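Local coordinates for protein actin depolymerization factor 2 (Plasmodium berghei, PDB 2XFA) that probably binds actin and promotes turnover of its filaments, as a malaria-parasite member of the ADF/cofilin family, at residues T54-I63 with Y74-P82. Residues are numbered along the deposited sequence; the frame is centred on the assembly and turned at random.
Sequences TSLDNIIMRI and YIIADMPIP
Met79 SD lies 3.5 Å from Leu56 CD1 and equally far from Ile59 CD1, and these two approaches mark the tightly packed part of the contact. The methionine chain is bent at chi2 (-59°), which carries its thioether back toward helix 56-65; both Leu56 and Ile59 cross it at about a right angle. Met79 CE lies 3.7 Å from Ile59 CD1 and 4.2 Å from Ile60 CG1. Further on, Ile63 CD1 bridges two strand residues, standing 4.0 Å from both Ile75 CG2 and Ala77 CB. The small Ala77 also receives Ile59 CD1, at 4.1 Å. The segment axes come within 8.4 Å at 155°, so the helix runs nearly antiparallel to strand 73-81, the usual layering of a helix on the central sheet of the ADF-homology fold. Helix 137-146 flanks it on the same face, touching Ile60 through Leu141.

Buried Pro80 links this part to the solvent side: its CD lies 4.1 Å from Leu56 CD1, and its CG 3.3 Å from Thr54 O. Thr54 itself is exposed and poorly ordered, and its CB points away from the strand, leaving the side chain without contact there. Ser55 N-caps the helix through a weak bond from Asn58 N to OG, directed within the helix. The side-chain contacts are thus entirely apolar, consistent with burial of apolar surface, rather than directional polar bonds, holding helix against strand.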
loop_
_atom_site.group_PDB
_atom_site.type_symbol
_atom_site.label_atom_id
_atom_site.label_comp_id
_atom_site.label_asym_id
_atom_site.label_seq_id
_atom_site.Cartn_x
_atom_site.Cartn_y
_atom_site.Cartn_z
ATOM N N THR A 54 -7.299 -7.450 -13.291
ATOM C CA THR A 54 -7.722 -6.306 -14.083
ATOM C C THR A 54 -8.715 -5.411 -13.359
ATOM O O THR A 54 -8.725 -4.200 -13.553
ATOM C CB THR A 54 -8.383 -6.785 -15.377
ATOM O OG1 THR A 54 -9.773 -7.037 -15.139
ATOM C CG2 THR A 54 -7.721 -8.069 -15.854
ATOM N N SER A 55 -9.564 -6.020 -12.540
ATOM C CA SER A 55 -10.624 -5.303 -11.843
ATOM C C SER A 55 -10.063 -4.490 -10.674
ATOM O O SER A 55 -9.221 -4.977 -9.932
ATOM C CB SER A 55 -11.656 -6.310 -11.330
ATOM O OG SER A 55 -12.836 -5.668 -10.891
ATOM N N LEU A 56 -10.533 -3.257 -10.508
ATOM C CA LEU A 56 -10.167 -2.444 -9.352
ATOM C C LEU A 56 -10.729 -3.068 -8.079
ATOM O O LEU A 56 -10.024 -3.314 -7.093
ATOM C CB LEU A 56 -10.735 -1.036 -9.495
ATOM C CG LEU A 56 -10.404 -0.088 -8.335
ATOM C CD1 LEU A 56 -8.906 -0.014 -8.131
ATOM C CD2 LEU A 56 -10.976 1.299 -8.590
ATOM N N ASP A 57 -12.026 -3.297 -8.109
ATOM C CA ASP A 57 -12.720 -3.936 -7.018
ATOM C C ASP A 57 -12.075 -5.264 -6.689
ATOM O O ASP A 57 -11.896 -5.587 -5.521
ATOM C CB ASP A 57 -14.164 -4.085 -7.414
ATOM C CG ASP A 57 -14.671 -2.835 -8.104
ATOM O OD1 ASP A 57 -15.121 -1.915 -7.388
ATOM O OD2 ASP A 57 -14.560 -2.744 -9.350
ATOM N N ASN A 58 -11.664 -6.010 -7.704
ATOM C CA ASN A 58 -10.966 -7.250 -7.411
ATOM C C ASN A 58 -9.603 -7.007 -6.793
ATOM O O ASN A 58 -9.157 -7.768 -5.941
ATOM C CB ASN A 58 -10.844 -8.145 -8.641
ATOM C CG ASN A 58 -11.114 -9.605 -8.318
ATOM O OD1 ASN A 58 -10.212 -10.350 -7.929
ATOM N ND2 ASN A 58 -12.372 -10.016 -8.458
ATOM N N ILE A 59 -8.914 -5.949 -7.196
ATOM C CA ILE A 59 -7.598 -5.771 -6.618
ATOM C C ILE A 59 -7.710 -5.337 -5.144
ATOM O O ILE A 59 -6.975 -5.821 -4.294
ATOM C CB ILE A 59 -6.685 -4.878 -7.498
ATOM C CG1 ILE A 59 -5.313 -4.726 -6.864
ATOM C CG2 ILE A 59 -7.291 -3.514 -7.704
ATOM C CD1 ILE A 59 -5.239 -3.567 -5.964
ATOM N N ILE A 60 -8.639 -4.430 -4.866
ATOM C CA ILE A 60 -8.959 -3.970 -3.521
ATOM C C ILE A 60 -9.380 -5.160 -2.630
ATOM O O ILE A 60 -8.948 -5.265 -1.481
ATOM C CB ILE A 60 -10.097 -2.928 -3.564
ATOM C CG1 ILE A 60 -9.623 -1.629 -4.234
ATOM C CG2 ILE A 60 -10.647 -2.650 -2.172
ATOM C CD1 ILE A 60 -10.780 -0.736 -4.686
ATOM N N MET A 61 -10.169 -6.074 -3.186
ATOM C CA MET A 61 -10.563 -7.281 -2.447
ATOM C C MET A 61 -9.351 -8.136 -2.087
ATOM O O MET A 61 -9.210 -8.593 -0.940
ATOM C CB MET A 61 -11.584 -8.083 -3.245
ATOM C CG MET A 61 -12.035 -9.358 -2.582
ATOM S SD MET A 61 -12.954 -10.370 -3.753
ATOM C CE MET A 61 -11.727 -10.588 -5.041
ATOM N N ARG A 62 -8.465 -8.342 -3.058
ATOM C CA ARG A 62 -7.260 -9.136 -2.822
ATOM C C ARG A 62 -6.344 -8.500 -1.778
ATOM O O ARG A 62 -5.779 -9.180 -0.934
ATOM C CB ARG A 62 -6.494 -9.313 -4.129
ATOM C CG ARG A 62 -7.291 -10.025 -5.211
ATOM C CD ARG A 62 -7.039 -11.502 -5.195
ATOM N NE ARG A 62 -5.858 -11.853 -5.973
ATOM C CZ ARG A 62 -5.897 -12.395 -7.187
ATOM N NH1 ARG A 62 -7.063 -12.653 -7.777
ATOM N NH2 ARG A 62 -4.767 -12.683 -7.812
ATOM N N ILE A 63 -6.188 -7.184 -1.841
ATOM C CA ILE A 63 -5.376 -6.500 -0.847
ATOM C C ILE A 63 -5.984 -6.666 0.524
ATOM O O ILE A 63 -5.285 -6.957 1.475
ATOM C CB ILE A 63 -5.246 -4.998 -1.130
ATOM C CG1 ILE A 63 -4.502 -4.772 -2.439
ATOM C CG2 ILE A 63 -4.504 -4.321 -0.006
ATOM C CD1 ILE A 63 -4.449 -3.296 -2.839
ATOM N N TYR A 74 2.061 -0.986 4.894
ATOM C CA TYR A 74 2.115 -0.062 3.765
ATOM C C TYR A 74 1.775 -0.871 2.540
ATOM O O TYR A 74 2.278 -1.981 2.354
ATOM C CB TYR A 74 3.525 0.501 3.573
ATOM C CG TYR A 74 4.115 1.130 4.794
ATOM C CD1 TYR A 74 3.500 2.204 5.397
ATOM C CD2 TYR A 74 5.285 0.642 5.344
ATOM C CE1 TYR A 74 4.054 2.807 6.512
ATOM C CE2 TYR A 74 5.841 1.228 6.455
ATOM C CZ TYR A 74 5.217 2.317 7.025
ATOM O OH TYR A 74 5.763 2.916 8.126
ATOM N N ILE A 75 0.916 -0.339 1.703
ATOM C CA ILE A 75 0.604 -1.023 0.472
ATOM C C ILE A 75 0.906 -0.102 -0.718
ATOM O O ILE A 75 0.528 1.071 -0.714
ATOM C CB ILE A 75 -0.895 -1.430 0.446
ATOM C CG1 ILE A 75 -1.246 -2.254 1.703
ATOM C CG2 ILE A 75 -1.233 -2.194 -0.814
ATOM C CD1 ILE A 75 -2.137 -1.488 2.660
ATOM N N ILE A 76 1.611 -0.634 -1.706
ATOM C CA ILE A 76 1.709 0.014 -2.993
ATOM C C ILE A 76 0.909 -0.809 -4.013
ATOM O O ILE A 76 1.130 -2.010 -4.143
ATOM C CB ILE A 76 3.182 0.171 -3.432
ATOM C CG1 ILE A 76 3.931 1.047 -2.425
ATOM C CG2 ILE A 76 3.261 0.814 -4.821
ATOM C CD1 ILE A 76 5.408 1.146 -2.689
ATOM N N ALA A 77 0.004 -0.149 -4.735
ATOM C CA ALA A 77 -0.868 -0.804 -5.694
ATOM C C ALA A 77 -0.916 -0.044 -7.014
ATOM O O ALA A 77 -1.086 1.165 -7.029
ATOM C CB ALA A 77 -2.259 -0.891 -5.141
ATOM N N ASP A 78 -0.802 -0.772 -8.117
ATOM C CA ASP A 78 -0.994 -0.206 -9.456
ATOM C C ASP A 78 -2.472 -0.324 -9.826
ATOM O O ASP A 78 -2.916 -1.370 -10.291
ATOM C CB ASP A 78 -0.139 -0.974 -10.450
ATOM C CG ASP A 78 0.286 -0.131 -11.637
ATOM O OD1 ASP A 78 -0.029 1.082 -11.674
ATOM O OD2 ASP A 78 0.951 -0.694 -12.535
ATOM N N MET A 79 -3.235 0.735 -9.580
ATOM C CA MET A 79 -4.686 0.701 -9.745
ATOM C C MET A 79 -5.117 1.011 -11.171
ATOM O O MET A 79 -4.727 2.032 -11.726
ATOM C CB MET A 79 -5.332 1.711 -8.800
ATOM C CG MET A 79 -5.032 1.446 -7.342
ATOM S SD MET A 79 -5.611 -0.203 -6.898
ATOM C CE MET A 79 -5.872 0.014 -5.140
ATOM N N PRO A 80 -5.940 0.134 -11.766
ATOM C CA PRO A 80 -6.451 0.345 -13.125
ATOM C C PRO A 80 -7.586 1.354 -13.113
ATOM O O PRO A 80 -8.711 0.998 -12.766
ATOM C CB PRO A 80 -6.993 -1.038 -13.524
ATOM C CG PRO A 80 -6.617 -1.986 -12.395
ATOM C CD PRO A 80 -6.411 -1.136 -11.191
ATOM N N ILE A 81 -7.307 2.591 -13.499
ATOM C CA ILE A 81 -8.305 3.639 -13.357
ATOM C C ILE A 81 -8.626 4.400 -14.649
ATOM O O ILE A 81 -7.772 5.076 -15.230
ATOM C CB ILE A 81 -7.935 4.607 -12.229
ATOM C CG1 ILE A 81 -8.109 3.914 -10.882
ATOM C CG2 ILE A 81 -8.812 5.840 -12.281
ATOM C CD1 ILE A 81 -7.726 4.779 -9.728
ATOM N N PRO A 82 -9.881 4.292 -15.094
ATOM C CA PRO A 82 -10.304 4.937 -16.337
ATOM C C PRO A 82 -10.350 6.453 -16.192
ATOM O O PRO A 82 -10.821 6.972 -15.176
ATOM C CB PRO A 82 -11.712 4.375 -16.556
ATOM C CG PRO A 82 -12.194 4.037 -15.196
ATOM C CD PRO A 82 -10.986 3.572 -14.437
#